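Acetone carboxylase alpha subunit (Xanthobacter autotrophicus Py2, PDB 5M45) serves as the alpha subunit of a multi-subunit carboxylase, belongs to the hydantoinase B/oxoprolinase family, and carries a bound manganese ion. Local coordinates at residues V405-S416 / V428-S436; F535-S543 / A554-A562. All coordinates share one frame; numbering follows the deposited sequence.

Interaction 1: residues V405-S416 / V428-S436; sequences VSAWTALWRGLS and VNAGNANTS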
# COMPACT_ATOMS: atom_id res chain seq x y z
N VAL A 405 -13.13 22.24 0.70
CA VAL A 405 -14.24 22.99 0.05
C VAL A 405 -15.04 23.81 1.08
O VAL A 405 -15.68 24.82 0.71
CB VAL A 405 -15.19 22.10 -0.78
CG1 VAL A 405 -14.42 21.26 -1.79
CG2 VAL A 405 -16.05 21.21 0.10
N SER A 406 -14.98 23.38 2.35
CA SER A 406 -15.70 24.02 3.45
C SER A 406 -14.93 25.25 3.99
O SER A 406 -15.55 26.16 4.55
CB SER A 406 -15.93 22.99 4.58
OG SER A 406 -16.78 21.91 4.19
N ALA A 407 -13.61 25.29 3.82
CA ALA A 407 -12.80 26.47 4.15
C ALA A 407 -12.73 27.49 3.01
O ALA A 407 -12.79 28.69 3.27
CB ALA A 407 -11.39 26.02 4.52
N TRP A 408 -12.66 27.04 1.75
CA TRP A 408 -12.53 27.97 0.61
C TRP A 408 -13.77 28.85 0.39
O TRP A 408 -13.64 30.01 -0.06
CB TRP A 408 -12.18 27.24 -0.69
CG TRP A 408 -10.87 26.50 -0.71
CD1 TRP A 408 -9.72 26.84 -0.08
CD2 TRP A 408 -10.58 25.29 -1.44
NE1 TRP A 408 -8.72 25.90 -0.33
CE2 TRP A 408 -9.25 24.94 -1.16
CE3 TRP A 408 -11.34 24.46 -2.28
CZ2 TRP A 408 -8.65 23.80 -1.70
CZ3 TRP A 408 -10.72 23.34 -2.83
CH2 TRP A 408 -9.40 23.01 -2.53
N THR A 409 -14.95 28.33 0.69
CA THR A 409 -16.21 29.05 0.43
C THR A 409 -16.27 30.45 1.09
O THR A 409 -16.77 31.39 0.50
CB THR A 409 -17.45 28.19 0.76
OG1 THR A 409 -18.65 28.79 0.22
CG2 THR A 409 -17.59 27.99 2.25
N ALA A 410 -15.71 30.58 2.30
CA ALA A 410 -15.71 31.87 3.01
C ALA A 410 -14.91 32.96 2.28
O ALA A 410 -15.23 34.14 2.40
CB ALA A 410 -15.20 31.69 4.42
N LEU A 411 -13.89 32.58 1.50
CA LEU A 411 -13.05 33.56 0.82
C LEU A 411 -13.81 34.29 -0.29
O LEU A 411 -13.56 35.47 -0.53
CB LEU A 411 -11.74 32.95 0.30
CG LEU A 411 -11.00 32.03 1.32
CD1 LEU A 411 -9.69 31.46 0.79
CD2 LEU A 411 -10.73 32.66 2.68
N TRP A 412 -14.76 33.62 -0.95
CA TRP A 412 -15.67 34.31 -1.91
C TRP A 412 -16.45 35.45 -1.25
O TRP A 412 -16.68 36.50 -1.86
CB TRP A 412 -16.73 33.36 -2.48
CG TRP A 412 -16.31 32.30 -3.43
CD1 TRP A 412 -15.94 31.02 -3.11
CD2 TRP A 412 -16.30 32.38 -4.88
NE1 TRP A 412 -15.69 30.31 -4.28
CE2 TRP A 412 -15.91 31.12 -5.37
CE3 TRP A 412 -16.60 33.39 -5.80
CZ2 TRP A 412 -15.80 30.83 -6.73
CZ3 TRP A 412 -16.50 33.13 -7.16
CH2 TRP A 412 -16.11 31.85 -7.62
N ARG A 413 -16.88 35.26 0.01
CA ARG A 413 -17.62 36.29 0.71
C ARG A 413 -16.78 37.54 0.97
O ARG A 413 -17.24 38.68 0.76
CB ARG A 413 -18.23 35.77 2.02
CG ARG A 413 -19.23 34.65 1.82
CD ARG A 413 -20.17 34.44 3.04
NE ARG A 413 -19.44 34.22 4.28
CZ ARG A 413 -18.94 33.04 4.70
NH1 ARG A 413 -19.08 31.90 4.00
NH2 ARG A 413 -18.29 32.99 5.87
N GLY A 414 -15.54 37.35 1.41
CA GLY A 414 -14.66 38.50 1.61
C GLY A 414 -14.39 39.28 0.34
O GLY A 414 -14.53 40.51 0.31
N LEU A 415 -13.98 38.56 -0.72
CA LEU A 415 -13.77 39.22 -2.01
C LEU A 415 -15.03 39.91 -2.52
O LEU A 415 -14.94 41.01 -3.09
CB LEU A 415 -13.24 38.25 -3.09
CG LEU A 415 -11.75 37.94 -3.15
CD1 LEU A 415 -11.47 36.83 -4.17
CD2 LEU A 415 -10.97 39.18 -3.53
N SER A 416 -16.19 39.29 -2.33
CA SER A 416 -17.44 39.91 -2.75
C SER A 416 -17.79 41.20 -2.03
O SER A 416 -18.43 42.06 -2.62
CB SER A 416 -18.61 38.90 -2.68
OG SER A 416 -18.40 37.83 -3.59
N VAL A 428 -20.02 39.66 -7.77
CA VAL A 428 -20.37 39.14 -6.45
C VAL A 428 -20.84 37.66 -6.55
O VAL A 428 -21.56 37.30 -7.48
CB VAL A 428 -21.45 40.03 -5.78
CG1 VAL A 428 -22.06 39.36 -4.56
CG2 VAL A 428 -20.87 41.41 -5.45
N ASN A 429 -20.41 36.84 -5.58
CA ASN A 429 -20.86 35.44 -5.48
C ASN A 429 -20.76 35.04 -4.02
O ASN A 429 -19.68 35.18 -3.40
CB ASN A 429 -20.01 34.57 -6.39
CG ASN A 429 -20.50 33.13 -6.49
OD1 ASN A 429 -20.60 32.42 -5.50
ND2 ASN A 429 -20.77 32.67 -7.73
N ALA A 430 -21.88 34.61 -3.43
CA ALA A 430 -21.94 34.30 -2.01
C ALA A 430 -21.10 33.07 -1.61
O ALA A 430 -20.88 32.86 -0.42
CB ALA A 430 -23.38 34.11 -1.58
N GLY A 431 -20.66 32.26 -2.58
CA GLY A 431 -19.72 31.17 -2.34
C GLY A 431 -20.09 29.83 -2.96
O GLY A 431 -21.18 29.65 -3.52
N ASN A 432 -19.17 28.88 -2.87
CA ASN A 432 -19.37 27.54 -3.42
C ASN A 432 -20.13 26.60 -2.46
O ASN A 432 -19.98 26.69 -1.22
CB ASN A 432 -18.04 26.91 -3.89
CG ASN A 432 -17.02 26.74 -2.76
OD1 ASN A 432 -16.25 27.65 -2.47
ND2 ASN A 432 -17.02 25.56 -2.10
N ALA A 433 -20.93 25.71 -3.06
CA ALA A 433 -21.57 24.62 -2.35
C ALA A 433 -20.56 23.67 -1.76
O ALA A 433 -19.43 23.56 -2.27
CB ALA A 433 -22.48 23.84 -3.29
N ASN A 434 -20.96 22.94 -0.74
CA ASN A 434 -20.25 21.73 -0.36
C ASN A 434 -20.42 20.68 -1.49
O ASN A 434 -21.57 20.40 -1.91
CB ASN A 434 -20.78 21.18 0.98
CG ASN A 434 -19.85 20.15 1.59
OD1 ASN A 434 -19.82 18.98 1.16
ND2 ASN A 434 -19.10 20.56 2.61
N THR A 435 -19.31 20.15 -1.99
CA THR A 435 -19.34 19.23 -3.14
C THR A 435 -19.54 17.77 -2.65
O THR A 435 -18.56 17.04 -2.41
CB THR A 435 -18.05 19.37 -3.98
OG1 THR A 435 -16.91 18.90 -3.23
CG2 THR A 435 -17.85 20.76 -4.42
N SER A 436 -20.80 17.41 -2.45
CA SER A 436 -21.21 16.07 -1.91
C SER A 436 -22.72 15.93 -2.16
O SER A 436 -23.34 16.91 -2.59
CB SER A 436 -20.86 15.99 -0.42
OG SER A 436 -21.67 16.87 0.39
O HOH W 1 -18.71 24.75 1.02
O HOH W 2 -20.22 30.94 1.43
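Asn432 reaches from the irregular loop 428-436 into the flank of helix 405-416, and its side chain reads from the root outward. CB lies 4.2 Å from Trp412 NE1. At the next bond CG turns between its own backbone N and carbonyl carbon (chi1 61°), which swings the amide in against CB of Thr409. There the two ends part. OD1 sits at the edge of the Trp412 indole, near the ring plane, and 3.2 Å from Thr409 CA. ND2 donates to Val405 O at 3.2 Å and, inside its own segment, to Ala433 O at 3.1 Å; both acceptors lie near the amide plane, fixing the rotation of the group. Val405 O also accepts from a water that donates to Asn432 O.

Thr409 returns the grip: its OG1 donates to Asn432 O (2.9 Å) in the carbonyl plane, on a lone pair. Gly431 passes so close to this hydroxyl that a CB would clash with it, and its backbone angles (phi 133°, psi 172°) would by themselves jam a CB against Ala430 O. The face of Trp412 lies over Asn429, whose CB is 3.7 Å from CE3, while Asn429 OD1 closes an Asx turn onto Gly431 N.

On its other sides the helix meets strand 313-324 and helix 349-361 through Leu411, and Arg413 NH2 bonds to Val291 O of strand 286-297.

Interaction 2: residues F535-S543 / A554-A562; sequences FFMGNGHIS and AASGYRFAA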
# COMPACT_ATOMS: atom_id res chain seq x y z
N PHE A 535 -21.86 3.10 0.85
CA PHE A 535 -21.75 4.06 1.95
C PHE A 535 -21.96 5.51 1.45
O PHE A 535 -22.02 5.76 0.24
CB PHE A 535 -20.46 3.89 2.76
CG PHE A 535 -19.16 4.12 1.98
CD1 PHE A 535 -18.59 3.10 1.20
CD2 PHE A 535 -18.48 5.34 2.08
CE1 PHE A 535 -17.40 3.29 0.51
CE2 PHE A 535 -17.28 5.54 1.40
CZ PHE A 535 -16.75 4.53 0.62
N PHE A 536 -22.16 6.40 2.42
CA PHE A 536 -22.42 7.83 2.19
C PHE A 536 -21.25 8.68 2.67
O PHE A 536 -20.59 8.33 3.67
CB PHE A 536 -23.70 8.27 2.99
CG PHE A 536 -24.99 7.65 2.51
CD1 PHE A 536 -25.41 6.41 2.97
CD2 PHE A 536 -25.81 8.32 1.63
CE1 PHE A 536 -26.61 5.83 2.53
CE2 PHE A 536 -27.01 7.76 1.18
CZ PHE A 536 -27.41 6.49 1.62
N MET A 537 -21.00 9.80 2.01
CA MET A 537 -19.94 10.75 2.40
C MET A 537 -20.29 12.18 1.96
O MET A 537 -20.33 12.48 0.77
CB MET A 537 -18.57 10.35 1.81
CG MET A 537 -17.37 11.20 2.28
SD MET A 537 -17.17 11.31 4.07
CE MET A 537 -17.38 13.05 4.48
N GLY A 538 -20.51 13.05 2.95
CA GLY A 538 -20.85 14.48 2.76
C GLY A 538 -21.14 15.17 4.09
O GLY A 538 -21.12 14.53 5.16
N ASN A 539 -21.40 16.47 4.04
CA ASN A 539 -21.74 17.26 5.23
C ASN A 539 -23.16 16.92 5.70
O ASN A 539 -24.05 16.68 4.87
CB ASN A 539 -21.58 18.77 4.96
CG ASN A 539 -22.53 19.29 3.88
OD1 ASN A 539 -22.62 18.72 2.81
ND2 ASN A 539 -23.25 20.39 4.18
N GLY A 540 -23.37 16.89 7.01
CA GLY A 540 -24.64 16.47 7.62
C GLY A 540 -25.24 17.50 8.54
O GLY A 540 -26.17 18.25 8.17
N HIS A 541 -24.67 17.56 9.74
CA HIS A 541 -25.14 18.50 10.78
C HIS A 541 -24.88 20.00 10.50
O HIS A 541 -25.56 20.85 11.10
CB HIS A 541 -24.53 18.12 12.14
CG HIS A 541 -24.85 16.74 12.61
ND1 HIS A 541 -26.11 16.35 12.98
CD2 HIS A 541 -24.06 15.65 12.79
CE1 HIS A 541 -26.09 15.09 13.37
NE2 HIS A 541 -24.86 14.63 13.23
N ILE A 542 -23.92 20.32 9.64
CA ILE A 542 -23.44 21.69 9.37
C ILE A 542 -23.48 21.97 7.86
O ILE A 542 -23.03 21.15 7.06
CB ILE A 542 -22.00 21.86 9.90
CG1 ILE A 542 -22.00 21.79 11.43
CG2 ILE A 542 -21.39 23.20 9.46
CD1 ILE A 542 -20.63 21.72 12.11
N SER A 543 -24.02 23.15 7.49
CA SER A 543 -23.86 23.71 6.17
C SER A 543 -22.56 24.52 6.14
O SER A 543 -22.42 25.45 6.93
CB SER A 543 -25.03 24.64 5.82
OG SER A 543 -26.22 23.92 5.65
N ALA A 554 -27.23 27.34 2.11
CA ALA A 554 -27.93 26.19 1.53
C ALA A 554 -28.36 25.20 2.61
O ALA A 554 -27.81 25.19 3.73
CB ALA A 554 -27.02 25.48 0.54
N ALA A 555 -29.30 24.31 2.26
CA ALA A 555 -29.65 23.18 3.12
C ALA A 555 -28.44 22.28 3.38
O ALA A 555 -27.53 22.22 2.56
CB ALA A 555 -30.76 22.36 2.47
N SER A 556 -28.46 21.58 4.52
CA SER A 556 -27.44 20.61 4.91
C SER A 556 -27.87 19.19 4.48
O SER A 556 -28.88 19.03 3.80
CB SER A 556 -27.16 20.72 6.42
OG SER A 556 -28.29 20.34 7.22
N GLY A 557 -27.09 18.16 4.85
CA GLY A 557 -27.26 16.82 4.27
C GLY A 557 -28.02 15.86 5.16
O GLY A 557 -28.16 16.08 6.37
N TYR A 558 -28.53 14.80 4.54
CA TYR A 558 -29.15 13.68 5.23
C TYR A 558 -29.03 12.41 4.37
O TYR A 558 -28.67 12.46 3.20
CB TYR A 558 -30.62 13.98 5.60
CG TYR A 558 -31.58 14.00 4.41
CD1 TYR A 558 -31.75 15.15 3.64
CD2 TYR A 558 -32.31 12.87 4.05
CE1 TYR A 558 -32.63 15.17 2.55
CE2 TYR A 558 -33.19 12.88 2.94
CZ TYR A 558 -33.34 14.02 2.19
OH TYR A 558 -34.21 14.03 1.09
N ARG A 559 -29.30 11.28 5.02
CA ARG A 559 -29.25 9.93 4.45
C ARG A 559 -30.65 9.34 4.28
O ARG A 559 -31.48 9.46 5.20
CB ARG A 559 -28.46 9.01 5.43
CG ARG A 559 -28.55 7.53 5.16
CD ARG A 559 -27.57 6.67 5.97
NE ARG A 559 -27.81 6.63 7.43
CZ ARG A 559 -27.33 5.67 8.23
NH1 ARG A 559 -26.64 4.63 7.75
NH2 ARG A 559 -27.55 5.73 9.53
N PHE A 560 -30.90 8.73 3.13
CA PHE A 560 -31.99 7.76 2.92
C PHE A 560 -31.49 6.51 2.23
O PHE A 560 -30.94 6.59 1.13
CB PHE A 560 -33.15 8.33 2.06
CG PHE A 560 -34.25 7.33 1.79
CD1 PHE A 560 -35.31 7.19 2.68
CD2 PHE A 560 -34.25 6.54 0.62
CE1 PHE A 560 -36.33 6.25 2.44
CE2 PHE A 560 -35.27 5.63 0.37
CZ PHE A 560 -36.30 5.47 1.30
N ALA A 561 -31.70 5.36 2.88
CA ALA A 561 -31.46 4.04 2.32
C ALA A 561 -32.52 3.07 2.79
O ALA A 561 -33.07 3.23 3.89
CB ALA A 561 -30.08 3.54 2.72
N ALA A 562 -32.81 2.05 1.97
CA ALA A 562 -33.82 1.04 2.32
C ALA A 562 -33.37 -0.39 1.94
O ALA A 562 -32.98 -0.64 0.83
CB ALA A 562 -35.17 1.38 1.66
O HOH W 3 -24.83 21.99 2.45
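Phe536 and Arg559 supply the apolar part of this contact. CG of Arg559 stands over one face of the Phe536 ring, 3.9 Å from its centroid and 19° off the normal, a CH-pi contact made by the aliphatic stem. With CG anti to the backbone N (chi1 167°), the stem runs across the ring before bending at chi3. The guanidinium plane is turned 84° from the ring, and its NH2 forms salt bridges with Asp602 and Asp302; a residue with an apolar stem and a charged end suits both tasks. At the ring edge Phe536 CZ meets Ala561 CB at 4.1 Å, while Phe560 O lies near the ring plane.

Arg559 to Ala561 open strand 559-563, which runs between 617-621 and 598-602 in an antiparallel sheet, whereas 535-543 leaves strand 532-535 of a different sheet. This loop packs on one face of strand 559-563, against the side chains of Arg559 and Ala561.

Hydrogen bonds gather at the other end. Ser543 OG donates to Ala554 O at 2.8 Å, the short side chain letting the two chains come close. Gly557 N gives a weak bond to Gly540 O, 3.4 Å long, and Gly557 CA makes a CA-H...O contact of 3.3 Å with Asn539 O. A CB on Gly557 would strike that same oxygen, so glycine fits the close passage. Lys603 NZ bonds to both Gly540 O and Gly557 O, probably easing the approach of these two acceptors.

Within 535-543, Asn539 ND2 donates to Ile542 O at 3.0 Å, on a lone pair; its second hydrogen goes to a water that donates to Ala555 O, bridging the segments. Ser556 OG, 3.1 Å from Gly540 O, has its strongest partner in the backbone of the chain of another protein.

In the fold
Following the chain from its N terminus, helix 401-422 comes first, and interaction 1 closes a short loop when 428-436 doubles back along it. The chain then passes through strands 440-442 and 450-454 and much further sequence before strand 532-535 leads into interaction 2, which closes a second short loop between 535-543 and 554-562. The two loops follow in series, neither nested nor crossed, with centres about 19 Å apart. They nevertheless touch: Ser436 OG packs 3.5 Å from Gly538 CA, and Asn434 lies against Asn539. This seam joins the lead-in to strand 440-442 with the way out of its sheet partner 532-535, and interaction 2 carries the chain on to the other sheet, at strand 559-563.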